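Local structure of metallo-beta-lactamase family protein (Staphylococcus aureus, 3R2U) at residues Gly168-Asp180 against Thr234-Phe247. The protein binds iron in a metallo-beta-lactamase domain, carries a rhodanese-like domain and probably acts as a persulfide dioxygenase, as ETHE1-like relatives do. Sequence-based numbering, arbitrary orientation.
Sequences GDFIFVGDIGRPD and TSTLGYEKQTNWAF. With FE (Fe (III) ion), chain E.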
loop_
_atom_site.group_PDB
_atom_site.type_symbol
_atom_site.label_atom_id
_atom_site.label_comp_id
_atom_site.label_asym_id
_atom_site.label_seq_id
_atom_site.Cartn_x
_atom_site.Cartn_y
_atom_site.Cartn_z
ATOM N N GLY A 168 -18.570 17.595 -20.686
ATOM C CA GLY A 168 -18.702 16.215 -21.137
ATOM C C GLY A 168 -17.875 15.948 -22.386
ATOM O O GLY A 168 -16.695 16.275 -22.436
ATOM N N ASP A 169 -18.502 15.333 -23.393
ATOM C CA ASP A 169 -17.845 15.055 -24.649
ATOM C C ASP A 169 -18.273 16.038 -25.742
ATOM O O ASP A 169 -18.102 15.769 -26.941
ATOM C CB ASP A 169 -18.088 13.599 -25.073
ATOM C CG ASP A 169 -17.360 12.599 -24.184
ATOM O OD1 ASP A 169 -16.499 13.002 -23.378
ATOM O OD2 ASP A 169 -17.636 11.405 -24.294
ATOM N N PHE A 170 -18.815 17.186 -25.325
ATOM C CA PHE A 170 -19.223 18.249 -26.242
ATOM C C PHE A 170 -17.971 19.025 -26.678
ATOM O O PHE A 170 -17.618 19.026 -27.857
ATOM C CB PHE A 170 -20.297 19.123 -25.562
ATOM C CG PHE A 170 -20.510 20.471 -26.196
ATOM C CD1 PHE A 170 -20.608 20.609 -27.566
ATOM C CD2 PHE A 170 -20.699 21.595 -25.398
ATOM C CE1 PHE A 170 -20.828 21.864 -28.148
ATOM C CE2 PHE A 170 -20.916 22.853 -25.966
ATOM C CZ PHE A 170 -20.979 22.984 -27.349
ATOM N N ILE A 171 -17.283 19.647 -25.718
ATOM C CA ILE A 171 -16.029 20.362 -25.987
ATOM C C ILE A 171 -14.862 19.749 -25.218
ATOM O O ILE A 171 -14.933 19.600 -23.982
ATOM C CB ILE A 171 -16.093 21.836 -25.555
ATOM C CG1 ILE A 171 -17.209 22.577 -26.315
ATOM C CG2 ILE A 171 -14.739 22.526 -25.832
ATOM C CD1 ILE A 171 -17.419 23.977 -25.823
ATOM N N PHE A 172 -13.791 19.404 -25.941
ATOM C CA PHE A 172 -12.567 18.894 -25.313
ATOM C C PHE A 172 -11.527 19.976 -25.376
ATOM O O PHE A 172 -11.760 21.038 -25.974
ATOM C CB PHE A 172 -12.003 17.679 -26.046
ATOM C CG PHE A 172 -12.920 16.500 -26.075
ATOM C CD1 PHE A 172 -13.396 15.951 -24.896
ATOM C CD2 PHE A 172 -13.256 15.898 -27.280
ATOM C CE1 PHE A 172 -14.223 14.837 -24.915
ATOM C CE2 PHE A 172 -14.080 14.779 -27.317
ATOM C CZ PHE A 172 -14.578 14.256 -26.141
ATOM N N VAL A 173 -10.385 19.734 -24.741
ATOM C CA VAL A 173 -9.283 20.653 -24.872
ATOM C C VAL A 173 -8.708 20.371 -26.241
ATOM O O VAL A 173 -8.209 19.285 -26.491
ATOM C CB VAL A 173 -8.199 20.441 -23.824
ATOM C CG1 VAL A 173 -7.000 21.334 -24.137
ATOM C CG2 VAL A 173 -8.748 20.712 -22.435
ATOM N N GLY A 174 -8.837 21.320 -27.146
ATOM C CA GLY A 174 -8.285 21.175 -28.487
ATOM C C GLY A 174 -9.180 20.509 -29.533
ATOM O O GLY A 174 -8.799 20.432 -30.686
ATOM N N ASP A 175 -10.347 20.001 -29.142
ATOM C CA ASP A 175 -11.227 19.368 -30.120
ATOM C C ASP A 175 -12.637 19.301 -29.554
ATOM O O ASP A 175 -12.924 19.881 -28.490
ATOM C CB ASP A 175 -10.690 17.959 -30.480
ATOM C CG ASP A 175 -11.002 17.552 -31.914
ATOM O OD1 ASP A 175 -12.069 17.917 -32.447
ATOM O OD2 ASP A 175 -10.160 16.861 -32.522
ATOM N N ILE A 176 -13.525 18.618 -30.281
ATOM C CA ILE A 176 -14.909 18.455 -29.869
ATOM C C ILE A 176 -15.328 17.013 -30.150
ATOM O O ILE A 176 -14.676 16.300 -30.916
ATOM C CB ILE A 176 -15.868 19.448 -30.596
ATOM C CG1 ILE A 176 -15.866 19.206 -32.109
ATOM C CG2 ILE A 176 -15.482 20.893 -30.288
ATOM C CD1 ILE A 176 -16.922 20.017 -32.898
ATOM N N GLY A 177 -16.412 16.590 -29.518
ATOM C CA GLY A 177 -16.913 15.249 -29.687
ATOM C C GLY A 177 -17.421 15.010 -31.093
ATOM O O GLY A 177 -17.684 15.953 -31.819
ATOM N N ARG A 178 -17.486 13.742 -31.481
ATOM C CA ARG A 178 -18.016 13.335 -32.761
ATOM C C ARG A 178 -19.297 12.603 -32.436
ATOM O O ARG A 178 -19.408 12.005 -31.360
ATOM C CB ARG A 178 -17.062 12.375 -33.499
ATOM C CG ARG A 178 -15.640 12.936 -33.823
ATOM C CD ARG A 178 -15.721 14.246 -34.554
ATOM N NE ARG A 178 -14.504 14.633 -35.286
ATOM C CZ ARG A 178 -13.585 15.512 -34.868
ATOM N NH1 ARG A 178 -13.681 16.120 -33.696
ATOM N NH2 ARG A 178 -12.550 15.784 -35.642
ATOM N N PRO A 179 -20.274 12.612 -33.364
ATOM C CA PRO A 179 -21.511 11.896 -33.068
ATOM C C PRO A 179 -21.288 10.400 -32.871
ATOM O O PRO A 179 -20.651 9.769 -33.708
ATOM C CB PRO A 179 -22.368 12.143 -34.313
ATOM C CG PRO A 179 -21.775 13.358 -34.962
ATOM C CD PRO A 179 -20.318 13.282 -34.672
ATOM N N ASP A 180 -21.762 9.858 -31.745
ATOM C CA ASP A 180 -21.689 8.406 -31.489
ATOM C C ASP A 180 -22.421 7.681 -32.605
ATOM O O ASP A 180 -23.506 8.093 -33.000
ATOM C CB ASP A 180 -22.349 8.020 -30.148
ATOM C CG ASP A 180 -21.437 8.221 -28.959
ATOM O OD1 ASP A 180 -20.243 8.523 -29.176
ATOM O OD2 ASP A 180 -21.903 8.056 -27.806
ATOM N N THR A 234 -7.836 21.098 -18.170
ATOM C CA THR A 234 -8.830 22.122 -18.394
ATOM C C THR A 234 -8.373 23.201 -19.363
ATOM O O THR A 234 -7.187 23.443 -19.546
ATOM C CB THR A 234 -9.175 22.835 -17.065
ATOM O OG1 THR A 234 -8.096 23.681 -16.683
ATOM C CG2 THR A 234 -9.432 21.844 -15.948
ATOM N N SER A 235 -9.327 23.869 -19.973
ATOM C CA SER A 235 -8.990 24.975 -20.839
ATOM C C SER A 235 -9.913 26.125 -20.525
ATOM O O SER A 235 -10.493 26.165 -19.443
ATOM C CB SER A 235 -9.091 24.557 -22.293
ATOM O OG SER A 235 -8.549 25.556 -23.113
ATOM N N THR A 236 -10.003 27.092 -21.437
ATOM C CA THR A 236 -10.902 28.225 -21.291
ATOM C C THR A 236 -11.560 28.426 -22.629
ATOM O O THR A 236 -11.006 28.062 -23.659
ATOM C CB THR A 236 -10.153 29.531 -20.937
ATOM O OG1 THR A 236 -9.409 29.975 -22.081
ATOM C CG2 THR A 236 -9.233 29.307 -19.772
ATOM N N LEU A 237 -12.720 29.057 -22.622
ATOM C CA LEU A 237 -13.457 29.286 -23.849
ATOM C C LEU A 237 -12.682 30.155 -24.826
ATOM O O LEU A 237 -12.613 29.853 -26.018
ATOM C CB LEU A 237 -14.836 29.894 -23.538
ATOM C CG LEU A 237 -15.751 30.209 -24.740
ATOM C CD1 LEU A 237 -15.938 28.996 -25.662
ATOM C CD2 LEU A 237 -17.114 30.748 -24.270
ATOM N N GLY A 238 -12.075 31.226 -24.315
ATOM C CA GLY A 238 -11.313 32.130 -25.153
ATOM C C GLY A 238 -10.114 31.438 -25.768
ATOM O O GLY A 238 -9.740 31.744 -26.891
ATOM N N TYR A 239 -9.505 30.504 -25.029
ATOM C CA TYR A 239 -8.337 29.796 -25.552
ATOM C C TYR A 239 -8.789 28.822 -26.634
ATOM O O TYR A 239 -8.126 28.688 -27.657
ATOM C CB TYR A 239 -7.522 29.079 -24.456
ATOM C CG TYR A 239 -6.206 28.518 -24.992
ATOM C CD1 TYR A 239 -5.096 29.341 -25.165
ATOM C CD2 TYR A 239 -6.077 27.180 -25.333
ATOM C CE1 TYR A 239 -3.898 28.849 -25.675
ATOM C CE2 TYR A 239 -4.867 26.672 -25.851
ATOM C CZ TYR A 239 -3.786 27.513 -26.015
ATOM O OH TYR A 239 -2.584 27.035 -26.512
ATOM N N GLU A 240 -9.917 28.154 -26.410
ATOM C CA GLU A 240 -10.438 27.245 -27.407
ATOM C C GLU A 240 -10.857 28.005 -28.669
ATOM O O GLU A 240 -10.667 27.519 -29.771
ATOM C CB GLU A 240 -11.583 26.406 -26.846
ATOM C CG GLU A 240 -11.135 25.456 -25.746
ATOM C CD GLU A 240 -10.055 24.493 -26.208
ATOM O OE1 GLU A 240 -10.321 23.728 -27.161
ATOM O OE2 GLU A 240 -8.948 24.495 -25.604
ATOM N N LYS A 241 -11.391 29.218 -28.519
ATOM C CA LYS A 241 -11.749 30.005 -29.694
ATOM C C LYS A 241 -10.518 30.302 -30.554
ATOM O O LYS A 241 -10.615 30.360 -31.775
ATOM C CB LYS A 241 -12.451 31.306 -29.308
ATOM C CG LYS A 241 -13.861 31.103 -28.747
ATOM C CD LYS A 241 -14.545 32.448 -28.497
ATOM C CE LYS A 241 -16.015 32.308 -28.133
ATOM N NZ LYS A 241 -16.592 33.622 -27.744
ATOM N N GLN A 242 -9.356 30.462 -29.926
ATOM C CA GLN A 242 -8.122 30.721 -30.657
ATOM C C GLN A 242 -7.486 29.482 -31.277
ATOM O O GLN A 242 -6.860 29.575 -32.320
ATOM C CB GLN A 242 -7.051 31.301 -29.713
ATOM C CG GLN A 242 -7.376 32.641 -29.109
ATOM C CD GLN A 242 -7.286 33.769 -30.096
ATOM O OE1 GLN A 242 -6.427 33.773 -30.980
ATOM N NE2 GLN A 242 -8.159 34.760 -29.935
ATOM N N THR A 243 -7.614 28.330 -30.628
ATOM C CA THR A 243 -6.854 27.147 -31.045
ATOM C C THR A 243 -7.646 25.895 -31.463
ATOM O O THR A 243 -7.092 25.016 -32.107
ATOM C CB THR A 243 -5.904 26.720 -29.896
ATOM O OG1 THR A 243 -6.679 26.396 -28.734
ATOM C CG2 THR A 243 -4.904 27.850 -29.551
ATOM N N ASN A 244 -8.906 25.805 -31.069
ATOM C CA ASN A 244 -9.777 24.659 -31.387
ATOM C C ASN A 244 -10.479 24.905 -32.722
ATOM O O ASN A 244 -11.280 25.840 -32.833
ATOM C CB ASN A 244 -10.781 24.498 -30.249
ATOM C CG ASN A 244 -11.650 23.246 -30.355
ATOM O OD1 ASN A 244 -12.020 22.788 -31.443
ATOM N ND2 ASN A 244 -12.025 22.718 -29.193
ATOM N N TRP A 245 -10.193 24.063 -33.725
ATOM C CA TRP A 245 -10.744 24.232 -35.100
ATOM C C TRP A 245 -12.259 24.435 -35.152
ATOM O O TRP A 245 -12.760 25.174 -35.980
ATOM C CB TRP A 245 -10.404 23.028 -35.988
ATOM C CG TRP A 245 -11.190 21.810 -35.639
ATOM C CD1 TRP A 245 -10.867 20.862 -34.719
ATOM C CD2 TRP A 245 -12.468 21.433 -36.170
ATOM N NE1 TRP A 245 -11.851 19.910 -34.650
ATOM C CE2 TRP A 245 -12.845 20.233 -35.536
ATOM C CE3 TRP A 245 -13.328 21.993 -37.121
ATOM C CZ2 TRP A 245 -14.040 19.579 -35.826
ATOM C CZ3 TRP A 245 -14.521 21.343 -37.411
ATOM C CH2 TRP A 245 -14.863 20.149 -36.766
ATOM N N ALA A 246 -12.968 23.744 -34.277
ATOM C CA ALA A 246 -14.424 23.772 -34.247
ATOM C C ALA A 246 -14.979 25.172 -34.055
ATOM O O ALA A 246 -16.059 25.467 -34.512
ATOM C CB ALA A 246 -14.928 22.850 -33.148
ATOM N N PHE A 247 -14.241 26.027 -33.357
ATOM C CA PHE A 247 -14.677 27.400 -33.103
ATOM C C PHE A 247 -14.395 28.403 -34.214
ATOM O O PHE A 247 -14.943 29.503 -34.184
ATOM C CB PHE A 247 -14.076 27.899 -31.787
ATOM C CG PHE A 247 -14.677 27.256 -30.594
ATOM C CD1 PHE A 247 -15.731 27.849 -29.941
ATOM C CD2 PHE A 247 -14.223 26.027 -30.148
ATOM C CE1 PHE A 247 -16.314 27.229 -28.837
ATOM C CE2 PHE A 247 -14.797 25.407 -29.052
ATOM C CZ PHE A 247 -15.845 26.018 -28.395
HETATM FE FE FE E . -19.263 10.070 -24.792
HETATM O O HOH W 1 -8.166 22.207 -33.201
HETATM O O HOH W 2 -21.025 8.581 -25.311
HETATM O O HOH W 3 -18.816 8.976 -22.840
HETATM O O HOH W 4 -17.864 8.817 -25.848
#
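G174 and N244 bring the backbones closest, CA to CA 4.8 Å, where the loop 168-180 turns against the C-terminal end of helix 237-243. Glycine suits this turn: at phi 88° a CB would jam against the preceding carbonyl. G174 N donates to E240 OE1 on the syn side of the carboxylate, at 2.8 Å. That oxygen also accepts from N244 ND2, while S235 OG donates to OE2, so three donors fix the buried carboxylate. N244 holds CG opposite its main-chain nitrogen (chi1 -173°), carrying the amide toward the loop; ND2 reaches D175 O at 3.1 Å from above the carbonyl plane, F172 N from the opposite face. N244 OD1 accepts from A246 N, an Asx turn. W245 offers an N-H on a large apolar ring: NE1 meets D175 OD1 at 3.0 Å from above the carboxylate, the two planes perpendicular. OD1 also accepts from I176 N and salt-bridging R178 NH1. I176 CG2 and CD1 both press on the small A246 CB (3.5 Å), I171 CD1 meets the F247 ring edge, and branched V173 packs CG2 on S235 CB (3.9 Å). D169 binds iron(III) with H80 and H143, making this the metal-site loop of a metallo-beta-lactamase fold.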